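Local coordinates for uncharacterized protein (Enterococcus faecalis, PDB 3D3Y), which is of unknown function but carries a domain of the M16 peptidase type, of the inactive kind, and probably shares the fold of those metallopeptidases, at residues I243-E248 / K324-V329; T152-A157 / K256-Y261; V95-H98 / Q104-A107; S64-E69 / A109-K114. One frame throughout, in Å; residues are numbered along the deposited sequence.

Contact 1: residues I243-E248 / K324-V329; sequences IEERTE and KNRNQV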
loop_
_atom_site.group_PDB
_atom_site.type_symbol
_atom_site.label_atom_id
_atom_site.label_comp_id
_atom_site.label_asym_id
_atom_site.label_seq_id
_atom_site.Cartn_x
_atom_site.Cartn_y
_atom_site.Cartn_z
ATOM N N ILE A 243 20.617 2.414 -18.711
ATOM C CA ILE A 243 19.880 3.197 -17.713
ATOM C C ILE A 243 19.093 4.350 -18.362
ATOM O O ILE A 243 19.666 5.110 -19.137
ATOM C CB ILE A 243 20.839 3.751 -16.659
ATOM C CG1 ILE A 243 21.422 2.582 -15.855
ATOM C CG2 ILE A 243 20.143 4.777 -15.734
ATOM C CD1 ILE A 243 22.789 2.817 -15.297
ATOM N N GLU A 244 17.793 4.467 -18.067
ATOM C CA GLU A 244 17.013 5.633 -18.526
ATOM C C GLU A 244 17.108 6.780 -17.527
ATOM O O GLU A 244 16.829 6.609 -16.343
ATOM C CB GLU A 244 15.542 5.271 -18.776
ATOM C CG GLU A 244 15.335 4.341 -19.979
ATOM C CD GLU A 244 15.711 4.974 -21.337
ATOM O OE1 GLU A 244 16.304 4.232 -22.154
ATOM O OE2 GLU A 244 15.422 6.179 -21.592
ATOM N N GLU A 245 17.492 7.958 -18.015
ATOM C CA GLU A 245 17.602 9.162 -17.185
ATOM C C GLU A 245 16.620 10.196 -17.721
ATOM O O GLU A 245 16.599 10.473 -18.942
ATOM C CB GLU A 245 19.023 9.715 -17.250
ATOM C CG GLU A 245 20.095 8.637 -17.141
ATOM C CD GLU A 245 21.524 9.173 -16.984
ATOM O OE1 GLU A 245 21.706 10.348 -16.590
ATOM O OE2 GLU A 245 22.476 8.394 -17.238
ATOM N N ARG A 246 15.741 10.689 -16.852
ATOM C CA ARG A 246 14.809 11.740 -17.240
ATOM C C ARG A 246 15.013 12.941 -16.324
ATOM O O ARG A 246 15.329 12.781 -15.138
ATOM C CB ARG A 246 13.352 11.264 -17.186
ATOM C CG ARG A 246 13.057 9.999 -18.030
ATOM C CD ARG A 246 12.757 10.322 -19.487
ATOM N NE ARG A 246 12.178 9.180 -20.200
ATOM C CZ ARG A 246 12.900 8.204 -20.737
ATOM N NH1 ARG A 246 14.238 8.236 -20.647
ATOM N NH2 ARG A 246 12.297 7.198 -21.377
ATOM N N THR A 247 14.823 14.138 -16.873
ATOM C CA THR A 247 14.913 15.381 -16.095
ATOM C C THR A 247 13.698 16.260 -16.348
ATOM O O THR A 247 13.200 16.332 -17.481
ATOM C CB THR A 247 16.149 16.197 -16.477
ATOM O OG1 THR A 247 17.315 15.360 -16.422
ATOM C CG2 THR A 247 16.327 17.385 -15.517
ATOM N N GLU A 248 13.216 16.909 -15.291
ATOM C CA GLU A 248 12.201 17.939 -15.419
ATOM C C GLU A 248 12.675 19.160 -14.662
ATOM O O GLU A 248 13.302 19.040 -13.607
ATOM C CB GLU A 248 10.846 17.464 -14.887
ATOM C CG GLU A 248 10.274 16.267 -15.650
ATOM C CD GLU A 248 8.914 15.819 -15.144
ATOM O OE1 GLU A 248 8.297 16.555 -14.346
ATOM O OE2 GLU A 248 8.476 14.707 -15.535
ATOM N N LYS A 324 23.331 21.586 -8.869
ATOM C CA LYS A 324 24.725 21.633 -9.381
ATOM C C LYS A 324 25.585 20.407 -9.005
ATOM O O LYS A 324 26.584 20.116 -9.675
ATOM C CB LYS A 324 25.432 22.947 -8.993
ATOM C CG LYS A 324 25.937 23.013 -7.556
ATOM C CD LYS A 324 26.815 24.263 -7.248
ATOM C CE LYS A 324 28.267 24.163 -7.808
ATOM N NZ LYS A 324 29.097 25.453 -7.623
ATOM N N ASN A 325 25.169 19.669 -7.974
ATOM C CA ASN A 325 25.926 18.532 -7.441
ATOM C C ASN A 325 25.435 17.160 -7.952
ATOM O O ASN A 325 25.840 16.115 -7.426
ATOM C CB ASN A 325 25.914 18.576 -5.899
ATOM C CG ASN A 325 26.642 19.798 -5.319
ATOM O OD1 ASN A 325 27.725 20.159 -5.774
ATOM N ND2 ASN A 325 26.073 20.401 -4.279
ATOM N N ARG A 326 24.573 17.168 -8.983
ATOM C CA ARG A 326 23.936 15.943 -9.472
ATOM C C ARG A 326 24.942 14.819 -9.731
ATOM O O ARG A 326 24.808 13.706 -9.188
ATOM C CB ARG A 326 23.126 16.226 -10.738
ATOM C CG ARG A 326 22.634 14.977 -11.484
ATOM C CD ARG A 326 22.394 15.229 -13.004
ATOM N NE ARG A 326 21.572 14.158 -13.601
ATOM C CZ ARG A 326 22.046 13.028 -14.130
ATOM N NH1 ARG A 326 23.358 12.794 -14.167
ATOM N NH2 ARG A 326 21.206 12.119 -14.628
ATOM N N ASN A 327 25.962 15.118 -10.539
ATOM C CA ASN A 327 26.929 14.086 -10.951
ATOM C C ASN A 327 27.778 13.632 -9.786
ATOM O O ASN A 327 28.023 12.439 -9.626
ATOM C CB ASN A 327 27.773 14.559 -12.143
ATOM C CG ASN A 327 26.916 14.843 -13.380
ATOM O OD1 ASN A 327 26.016 14.075 -13.713
ATOM N ND2 ASN A 327 27.173 15.971 -14.045
ATOM N N GLN A 328 28.204 14.562 -8.941
ATOM C CA GLN A 328 28.964 14.162 -7.752
ATOM C C GLN A 328 28.146 13.312 -6.770
ATOM O O GLN A 328 28.669 12.350 -6.189
ATOM C CB GLN A 328 29.546 15.368 -7.032
ATOM C CG GLN A 328 30.559 14.979 -5.994
ATOM C CD GLN A 328 31.310 16.158 -5.458
ATOM O OE1 GLN A 328 31.186 17.284 -5.968
ATOM N NE2 GLN A 328 32.099 15.919 -4.399
ATOM N N VAL A 329 26.873 13.653 -6.575
ATOM C CA VAL A 329 26.012 12.826 -5.747
ATOM C C VAL A 329 25.850 11.420 -6.374
ATOM O O VAL A 329 25.888 10.423 -5.665
ATOM C CB VAL A 329 24.627 13.472 -5.503
ATOM C CG1 VAL A 329 23.671 12.481 -4.776
ATOM C CG2 VAL A 329 24.748 14.788 -4.676
HETATM O O HOH W 1 18.431 12.635 -15.013
#
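A surface salt bridge in the Peptidase M16-type half of the chain joins an edge strand to a helix packed on the same mixed sheet: E245 projects from strand 244-251, an outermost strand, and R326 opens helix 326-341. NH2 of R326 comes within 2.7 Å of E245 OE1, with a bent N-H...O angle of 143°. It meets the oxygen on its anti side, somewhat out of the carboxylate plane, while the oxygen sits at the guanidinium edge, again a little off plane. The two flat groups are nearly parallel, 9° apart, yet the grip is single, because R326 NH1 stays 3.8 Å from E245 OE1. To span the gap, R326 sends CG anti to its backbone N (chi1 169°) and runs extended as far as NE, with I415 and F417 of strand 411-421 and L257 of strand 255-262 touching the side chain. NH1 turns back to the helix and donates to N327 OD1 at 3.0 Å. NH2 also donates to a water 2.8 Å away, which in turn gives a proton to R246 O. E245 and the water take the two N-H groups of NH2, N327 takes one of NH1, and the three together limit the rotation of the guanidinium. E244 and R246 lie toward the other face of the strand, beside V161 of helix 150-162, and pair with each other there: R246 NH1 donates almost straight to E244 OE2 at 2.6 Å, using the anti lone pair of that oxygen.

Contact 2: residues T152-A157 / K256-Y261; sequences TYASLA and KLNLAY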
loop_
_atom_site.group_PDB
_atom_site.type_symbol
_atom_site.label_atom_id
_atom_site.label_comp_id
_atom_site.label_asym_id
_atom_site.label_seq_id
_atom_site.Cartn_x
_atom_site.Cartn_y
_atom_site.Cartn_z
ATOM N N THR A 152 7.372 13.747 -2.979
ATOM C CA THR A 152 6.385 12.782 -3.415
ATOM C C THR A 152 6.293 12.810 -4.934
ATOM O O THR A 152 6.335 11.760 -5.561
ATOM C CB THR A 152 4.991 13.022 -2.768
ATOM O OG1 THR A 152 5.139 13.073 -1.348
ATOM C CG2 THR A 152 4.027 11.888 -3.097
ATOM N N TYR A 153 6.205 14.001 -5.520
ATOM C CA TYR A 153 6.150 14.120 -6.968
ATOM C C TYR A 153 7.335 13.384 -7.656
ATOM O O TYR A 153 7.140 12.601 -8.591
ATOM C CB TYR A 153 6.104 15.586 -7.410
ATOM C CG TYR A 153 6.112 15.688 -8.925
ATOM C CD1 TYR A 153 4.971 15.359 -9.662
ATOM C CD2 TYR A 153 7.261 16.026 -9.616
ATOM C CE1 TYR A 153 4.976 15.401 -11.046
ATOM C CE2 TYR A 153 7.277 16.085 -11.005
ATOM C CZ TYR A 153 6.129 15.763 -11.709
ATOM O OH TYR A 153 6.119 15.806 -13.091
ATOM N N ALA A 154 8.547 13.660 -7.181
ATOM C CA ALA A 154 9.756 13.107 -7.763
ATOM C C ALA A 154 9.823 11.591 -7.587
ATOM O O ALA A 154 10.392 10.898 -8.439
ATOM C CB ALA A 154 10.986 13.779 -7.186
ATOM N N SER A 155 9.219 11.078 -6.516
ATOM C CA SER A 155 9.154 9.626 -6.279
ATOM C C SER A 155 8.218 8.954 -7.272
ATOM O O SER A 155 8.522 7.930 -7.854
ATOM C CB SER A 155 8.659 9.320 -4.867
ATOM O OG SER A 155 8.651 7.894 -4.692
ATOM N N LEU A 156 7.051 9.541 -7.449
ATOM C CA LEU A 156 6.111 9.084 -8.458
ATOM C C LEU A 156 6.682 9.162 -9.883
ATOM O O LEU A 156 6.453 8.260 -10.704
ATOM C CB LEU A 156 4.802 9.865 -8.345
ATOM C CG LEU A 156 4.053 9.677 -7.029
ATOM C CD1 LEU A 156 3.052 10.809 -6.917
ATOM C CD2 LEU A 156 3.363 8.312 -6.964
ATOM N N ALA A 157 7.404 10.236 -10.176
ATOM C CA ALA A 157 7.991 10.418 -11.495
ATOM C C ALA A 157 9.080 9.377 -11.738
ATOM O O ALA A 157 9.228 8.878 -12.852
ATOM C CB ALA A 157 8.568 11.834 -11.669
ATOM N N LYS A 256 15.561 17.486 -6.697
ATOM C CA LYS A 256 15.400 16.102 -6.275
ATOM C C LYS A 256 16.176 15.209 -7.207
ATOM O O LYS A 256 16.110 15.368 -8.431
ATOM C CB LYS A 256 13.926 15.680 -6.290
ATOM C CG LYS A 256 12.999 16.637 -5.533
ATOM C CD LYS A 256 13.397 16.748 -4.071
ATOM C CE LYS A 256 12.453 17.606 -3.233
ATOM N NZ LYS A 256 12.975 17.669 -1.808
ATOM N N LEU A 257 16.920 14.268 -6.642
ATOM C CA LEU A 257 17.620 13.309 -7.491
ATOM C C LEU A 257 17.351 11.901 -6.987
ATOM O O LEU A 257 17.791 11.527 -5.889
ATOM C CB LEU A 257 19.141 13.638 -7.547
ATOM C CG LEU A 257 20.030 12.645 -8.328
ATOM C CD1 LEU A 257 19.617 12.565 -9.846
ATOM C CD2 LEU A 257 21.531 13.006 -8.178
ATOM N N ASN A 258 16.620 11.128 -7.782
ATOM C CA ASN A 258 16.176 9.797 -7.367
ATOM C C ASN A 258 16.650 8.701 -8.321
ATOM O O ASN A 258 16.808 8.934 -9.532
ATOM C CB ASN A 258 14.631 9.739 -7.276
ATOM C CG ASN A 258 14.056 10.737 -6.280
ATOM O OD1 ASN A 258 14.729 11.182 -5.332
ATOM N ND2 ASN A 258 12.780 11.091 -6.487
ATOM N N LEU A 259 16.834 7.499 -7.790
ATOM C CA LEU A 259 17.399 6.374 -8.566
ATOM C C LEU A 259 16.571 5.144 -8.255
ATOM O O LEU A 259 16.209 4.910 -7.090
ATOM C CB LEU A 259 18.850 6.068 -8.164
ATOM C CG LEU A 259 19.982 7.072 -8.378
ATOM C CD1 LEU A 259 19.925 8.219 -7.345
ATOM C CD2 LEU A 259 21.273 6.336 -8.234
ATOM N N ALA A 260 16.317 4.345 -9.286
ATOM C CA ALA A 260 15.581 3.104 -9.144
ATOM C C ALA A 260 16.417 1.944 -9.648
ATOM O O ALA A 260 16.941 1.974 -10.773
ATOM C CB ALA A 260 14.277 3.172 -9.914
ATOM N N TYR A 261 16.465 0.888 -8.839
ATOM C CA TYR A 261 17.225 -0.306 -9.132
ATOM C C TYR A 261 16.312 -1.513 -9.175
ATOM O O TYR A 261 15.387 -1.600 -8.368
ATOM C CB TYR A 261 18.180 -0.573 -7.974
ATOM C CG TYR A 261 19.202 0.489 -7.660
ATOM C CD1 TYR A 261 20.515 0.375 -8.106
ATOM C CD2 TYR A 261 18.869 1.573 -6.852
ATOM C CE1 TYR A 261 21.461 1.346 -7.786
ATOM C CE2 TYR A 261 19.810 2.538 -6.505
ATOM C CZ TYR A 261 21.096 2.409 -6.969
ATOM O OH TYR A 261 22.007 3.363 -6.605
#
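N258 holds CG anti to its own carbonyl carbon (chi1 -60°) and twists its amide only modestly beyond it, and this brings ND2 off strand 255-262 to the backbone of A154 on helix 150-162. The setting is helix-on-sheet packing: the helix runs across one face of the five-stranded mixed sheet of the M16-type domain. The short axes pass 8.7 Å apart at an angle of 32°, so helix and strand point roughly the same way. N258 ND2 donates a weak bond to A154 O at 3.1 Å, and the same nitrogen lies against the methyl, 3.3 Å from A154 CB. The other end of the amide turns back into the sheet, where N258 OD1 accepts from the backbone N of T319 on the neighbouring antiparallel strand 314-321. That bond settles which end is oxygen and leaves ND2 for the helix, so a buried amide links the two layers. K256, two residues earlier on the same face of the strand, flanks A154: its CB rests 3.6 Å from A154 CB, and its CG follows at 3.9 Å from that methyl. With so small a residue at A154 the CA atoms of A154 and K256 come within 6.6 Å. L257, between K256 and N258, points to the opposite face of the sheet and packs on L330 of helix 326-341. The lysine chain bends at chi2 and leads its charged end away from the helix segment, to where NZ is hydrogen-bonded to Q254 OE1 and Y303 OH.

Contact 3: residues V95-H98 / Q104-A107; sequences VNDH and QVLA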
loop_
_atom_site.group_PDB
_atom_site.type_symbol
_atom_site.label_atom_id
_atom_site.label_comp_id
_atom_site.label_asym_id
_atom_site.label_seq_id
_atom_site.Cartn_x
_atom_site.Cartn_y
_atom_site.Cartn_z
ATOM N N VAL A 95 -17.625 -2.141 18.941
ATOM C CA VAL A 95 -17.441 -2.641 20.295
ATOM C C VAL A 95 -18.098 -4.014 20.366
ATOM O O VAL A 95 -19.156 -4.208 19.794
ATOM C CB VAL A 95 -18.100 -1.719 21.339
ATOM C CG1 VAL A 95 -17.953 -2.308 22.708
ATOM C CG2 VAL A 95 -17.518 -0.274 21.307
ATOM N N ASN A 96 -17.462 -4.963 21.041
ATOM C CA ASN A 96 -18.010 -6.334 21.195
ATOM C C ASN A 96 -19.284 -6.320 22.064
ATOM O O ASN A 96 -19.386 -5.512 23.005
ATOM C CB ASN A 96 -16.927 -7.236 21.785
ATOM C CG ASN A 96 -17.305 -8.711 21.774
ATOM O OD1 ASN A 96 -18.216 -9.124 22.491
ATOM N ND2 ASN A 96 -16.603 -9.513 20.945
ATOM N N ASP A 97 -20.257 -7.186 21.749
ATOM C CA ASP A 97 -21.505 -7.317 22.555
ATOM C C ASP A 97 -21.255 -7.459 24.055
ATOM O O ASP A 97 -22.087 -7.054 24.868
ATOM C CB ASP A 97 -22.360 -8.522 22.118
ATOM C CG ASP A 97 -23.079 -8.293 20.801
ATOM O OD1 ASP A 97 -23.727 -7.222 20.611
ATOM O OD2 ASP A 97 -23.002 -9.208 19.950
ATOM N N HIS A 98 -20.114 -8.047 24.406
ATOM C CA HIS A 98 -19.749 -8.264 25.806
ATOM C C HIS A 98 -19.745 -6.951 26.603
ATOM O O HIS A 98 -20.052 -6.947 27.797
ATOM C CB HIS A 98 -18.399 -9.001 25.904
ATOM C CG HIS A 98 -17.912 -9.223 27.311
ATOM N ND1 HIS A 98 -18.311 -10.299 28.082
ATOM C CD2 HIS A 98 -17.040 -8.519 28.077
ATOM C CE1 HIS A 98 -17.718 -10.237 29.266
ATOM N NE2 HIS A 98 -16.943 -9.166 29.289
ATOM N N GLN A 104 -26.997 -6.377 19.364
ATOM C CA GLN A 104 -26.724 -7.483 18.457
ATOM C C GLN A 104 -25.696 -6.965 17.463
ATOM O O GLN A 104 -25.937 -6.953 16.259
ATOM C CB GLN A 104 -27.986 -7.927 17.725
ATOM C CG GLN A 104 -28.901 -8.813 18.534
ATOM C CD GLN A 104 -28.186 -10.015 19.116
ATOM O OE1 GLN A 104 -27.269 -10.573 18.498
ATOM N NE2 GLN A 104 -28.592 -10.419 20.315
ATOM N N VAL A 105 -24.551 -6.539 17.992
ATOM C CA VAL A 105 -23.639 -5.685 17.240
ATOM C C VAL A 105 -23.179 -6.283 15.904
ATOM O O VAL A 105 -23.054 -5.570 14.913
ATOM C CB VAL A 105 -22.422 -5.221 18.095
ATOM C CG1 VAL A 105 -21.392 -6.355 18.231
ATOM C CG2 VAL A 105 -21.776 -3.968 17.461
ATOM N N LEU A 106 -22.946 -7.591 15.870
ATOM C CA LEU A 106 -22.460 -8.227 14.667
ATOM C C LEU A 106 -23.524 -8.194 13.587
ATOM O O LEU A 106 -23.241 -7.781 12.456
ATOM C CB LEU A 106 -22.002 -9.656 14.950
ATOM C CG LEU A 106 -20.713 -9.773 15.770
ATOM C CD1 LEU A 106 -20.515 -11.217 16.220
ATOM C CD2 LEU A 106 -19.526 -9.260 14.974
ATOM N N ALA A 107 -24.748 -8.571 13.953
ATOM C CA ALA A 107 -25.876 -8.497 13.020
ATOM C C ALA A 107 -26.102 -7.078 12.507
ATOM O O ALA A 107 -26.349 -6.867 11.316
ATOM C CB ALA A 107 -27.151 -9.068 13.639
HETATM O O HOH W 2 -24.262 -9.747 17.701
#
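V105 sets its CG1 methyl against the D97 carboxylate, 3.4 Å from D97 OD1, and the two side chains lie alongside and point opposite ways. CG1 takes the crowded position between backbone N and carbonyl carbon (chi1 77°), which places it beside D97 and 3.5 Å from V95 O. CG2 of V105 touches the same carbonyl oxygen of V95. The polar half of the contact runs alongside: V105 N donates to D97 OD1 at 2.8 Å, almost straight at 175°, and uses the syn lone pair. S103 OG is a second hydrogen-bond partner of D97 OD1. A water lies 2.6 Å from D97 OD2, to which it probably donates, and accepts from L106 N. One aspartate thus serves two backbone N-H groups of the helix's first turn, one directly and one probably through water, and the start of the helix would probably favour its negative charge. Just before D97, N96 OD1 accepts from H98 N at 2.9 Å, an Asx turn that shapes the chain around D97. The contact closes the short connection from strand 85-95 to helix 105-118. V105 packs on I94 of that strand and on L100 and Y71 of loops, whereas L106 turns to V25 of strand 24-34 and to E213 and L217 of helix 211-219.

Contact 4: residues S64-E69 / A109-K114; sequences SERLAE and AVDFLK
Helix segments 64-69 and 109-114 run antiparallel, at 162° with axes 11.3 Å apart, and R66 and F112 bring their CA atoms closest, at 8.4 Å. F112 makes most of the apolar contact, with R66 CG and L67 CD2; CG anti to the backbone N (chi1 -178°) directs the ring toward helix 60-69. R66 CG comes obliquely to one flank of the ring, 3.6 Å from F112 CD1, and L67 CD2 meets its far end at 3.8 Å from F112 CZ. In this M16-like chain helix 105-118 packs on the six-stranded mixed sheet, with helix 60-69 beside it, leading by way of A73, backbone-bonded to L67, to strand 74-82; F112 packs on M92 of strand 85-95 and makes an edge-to-face stack with F75 of strand 74-82. Beyond CG of R66 the contact turns polar. Bent at chi2, R66 swings its guanidinium over to sit between two acids in a salt-bridge network. Its NH1 donates to E69 OE1 at 2.8 Å, on the anti lone pair and tilted from the guanidinium plane. The link across the helices is looser, a long salt bridge of 3.9 Å from R66 NH2 to D111 OD2, and the D111 carboxylate stands nearly perpendicular to the guanidinium.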
loop_
_atom_site.group_PDB
_atom_site.type_symbol
_atom_site.label_atom_id
_atom_site.label_comp_id
_atom_site.label_asym_id
_atom_site.label_seq_id
_atom_site.Cartn_x
_atom_site.Cartn_y
_atom_site.Cartn_z
ATOM N N SER A 64 -23.429 9.274 9.833
ATOM C CA SER A 64 -22.730 9.299 11.106
ATOM C C SER A 64 -23.668 9.037 12.305
ATOM O O SER A 64 -23.274 8.450 13.303
ATOM C CB SER A 64 -21.881 10.563 11.237
ATOM O OG SER A 64 -22.667 11.629 11.628
ATOM N N GLU A 65 -24.935 9.383 12.156
ATOM C CA GLU A 65 -25.958 9.051 13.124
ATOM C C GLU A 65 -26.200 7.524 13.186
ATOM O O GLU A 65 -26.416 6.975 14.259
ATOM C CB GLU A 65 -27.223 9.817 12.740
ATOM C CG GLU A 65 -28.600 9.383 13.285
ATOM C CD GLU A 65 -29.743 10.176 12.570
ATOM O OE1 GLU A 65 -29.594 11.430 12.424
ATOM O OE2 GLU A 65 -30.760 9.567 12.137
ATOM N N ARG A 66 -26.164 6.842 12.047
ATOM C CA ARG A 66 -26.244 5.378 12.058
ATOM C C ARG A 66 -25.006 4.771 12.765
ATOM O O ARG A 66 -25.133 3.851 13.599
ATOM C CB ARG A 66 -26.345 4.852 10.632
ATOM C CG ARG A 66 -26.411 3.336 10.524
ATOM C CD ARG A 66 -27.484 2.739 11.464
ATOM N NE ARG A 66 -27.640 1.290 11.247
ATOM C CZ ARG A 66 -28.168 0.448 12.134
ATOM N NH1 ARG A 66 -28.596 0.889 13.299
ATOM N NH2 ARG A 66 -28.272 -0.835 11.845
ATOM N N LEU A 67 -23.818 5.292 12.450
ATOM C CA LEU A 67 -22.591 4.853 13.126
ATOM C C LEU A 67 -22.676 4.986 14.661
ATOM O O LEU A 67 -22.192 4.128 15.421
ATOM C CB LEU A 67 -21.361 5.579 12.572
ATOM C CG LEU A 67 -21.032 5.222 11.117
ATOM C CD1 LEU A 67 -19.966 6.195 10.609
ATOM C CD2 LEU A 67 -20.560 3.746 11.035
ATOM N N ALA A 68 -23.364 6.027 15.096
ATOM C CA ALA A 68 -23.559 6.295 16.511
ATOM C C ALA A 68 -24.560 5.296 17.081
ATOM O O ALA A 68 -24.357 4.767 18.174
ATOM C CB ALA A 68 -24.055 7.709 16.679
ATOM N N GLU A 69 -25.624 4.991 16.324
ATOM C CA GLU A 69 -26.570 3.951 16.713
ATOM C C GLU A 69 -25.853 2.639 16.884
ATOM O O GLU A 69 -26.239 1.825 17.757
ATOM C CB GLU A 69 -27.652 3.730 15.645
ATOM C CG GLU A 69 -28.839 4.657 15.686
ATOM C CD GLU A 69 -29.760 4.447 14.473
ATOM O OE1 GLU A 69 -29.783 3.335 13.867
ATOM O OE2 GLU A 69 -30.439 5.428 14.110
ATOM N N ALA A 109 -23.848 -4.559 12.436
ATOM C CA ALA A 109 -22.743 -4.146 11.550
ATOM C C ALA A 109 -22.856 -4.751 10.155
ATOM O O ALA A 109 -22.631 -4.055 9.168
ATOM C CB ALA A 109 -21.339 -4.433 12.196
ATOM N N VAL A 110 -23.185 -6.038 10.053
ATOM C CA VAL A 110 -23.340 -6.663 8.727
ATOM C C VAL A 110 -24.466 -6.003 7.945
ATOM O O VAL A 110 -24.353 -5.803 6.755
ATOM C CB VAL A 110 -23.570 -8.181 8.813
ATOM C CG1 VAL A 110 -23.859 -8.790 7.442
ATOM C CG2 VAL A 110 -22.359 -8.865 9.435
ATOM N N ASP A 111 -25.557 -5.661 8.610
ATOM C CA ASP A 111 -26.625 -4.921 7.943
ATOM C C ASP A 111 -26.083 -3.595 7.406
ATOM O O ASP A 111 -26.403 -3.193 6.292
ATOM C CB ASP A 111 -27.820 -4.690 8.888
ATOM C CG ASP A 111 -28.956 -3.892 8.225
ATOM O OD1 ASP A 111 -29.680 -4.483 7.403
ATOM O OD2 ASP A 111 -29.139 -2.688 8.536
ATOM N N PHE A 112 -25.258 -2.915 8.193
ATOM C CA PHE A 112 -24.697 -1.629 7.735
ATOM C C PHE A 112 -23.794 -1.808 6.518
ATOM O O PHE A 112 -23.886 -1.044 5.535
ATOM C CB PHE A 112 -23.903 -0.955 8.850
ATOM C CG PHE A 112 -23.341 0.383 8.456
ATOM C CD1 PHE A 112 -24.175 1.491 8.362
ATOM C CD2 PHE A 112 -21.987 0.524 8.179
ATOM C CE1 PHE A 112 -23.650 2.754 8.002
ATOM C CE2 PHE A 112 -21.443 1.783 7.838
ATOM C CZ PHE A 112 -22.281 2.895 7.746
ATOM N N LEU A 113 -22.926 -2.810 6.571
ATOM C CA LEU A 113 -22.161 -3.196 5.391
ATOM C C LEU A 113 -23.046 -3.498 4.179
ATOM O O LEU A 113 -22.720 -3.119 3.040
ATOM C CB LEU A 113 -21.234 -4.375 5.681
ATOM C CG LEU A 113 -20.133 -4.162 6.730
ATOM C CD1 LEU A 113 -19.538 -5.505 7.031
ATOM C CD2 LEU A 113 -19.095 -3.161 6.194
ATOM N N LYS A 114 -24.156 -4.208 4.395
ATOM C CA LYS A 114 -25.019 -4.542 3.272
ATOM C C LYS A 114 -25.535 -3.256 2.607
ATOM O O LYS A 114 -25.659 -3.187 1.347
ATOM C CB LYS A 114 -26.192 -5.419 3.737
ATOM C CG LYS A 114 -27.060 -5.924 2.617
ATOM C CD LYS A 114 -28.205 -6.777 3.141
ATOM C CE LYS A 114 -28.888 -7.475 1.964
ATOM N NZ LYS A 114 -30.233 -8.057 2.294
#

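The four contacts form two pairs on opposite sides of the chain's centre. Contacts 1 and 2 share the five-stranded sheet, with centres 11 Å apart: one works on its helix 326-341 side, the other under helix 150-162. They meet where E248 OE1 and Y153 OH come within 2.6 Å, a probable hydrogen bond, and where L257 CD2 packs 3.5 Å from R326 O. Contacts 3 and 4 both use helix 105-118, its first turn and then the next ones, with centres 12 Å apart. Between the pairs the distance is large, about 42 Å from centre to centre for contacts 2 and 4. Acetate, probably from the crystallisation liquor, lies about 4 Å from the L67 side chain in contact 4 and about 5 Å from that of S155 in contact 2.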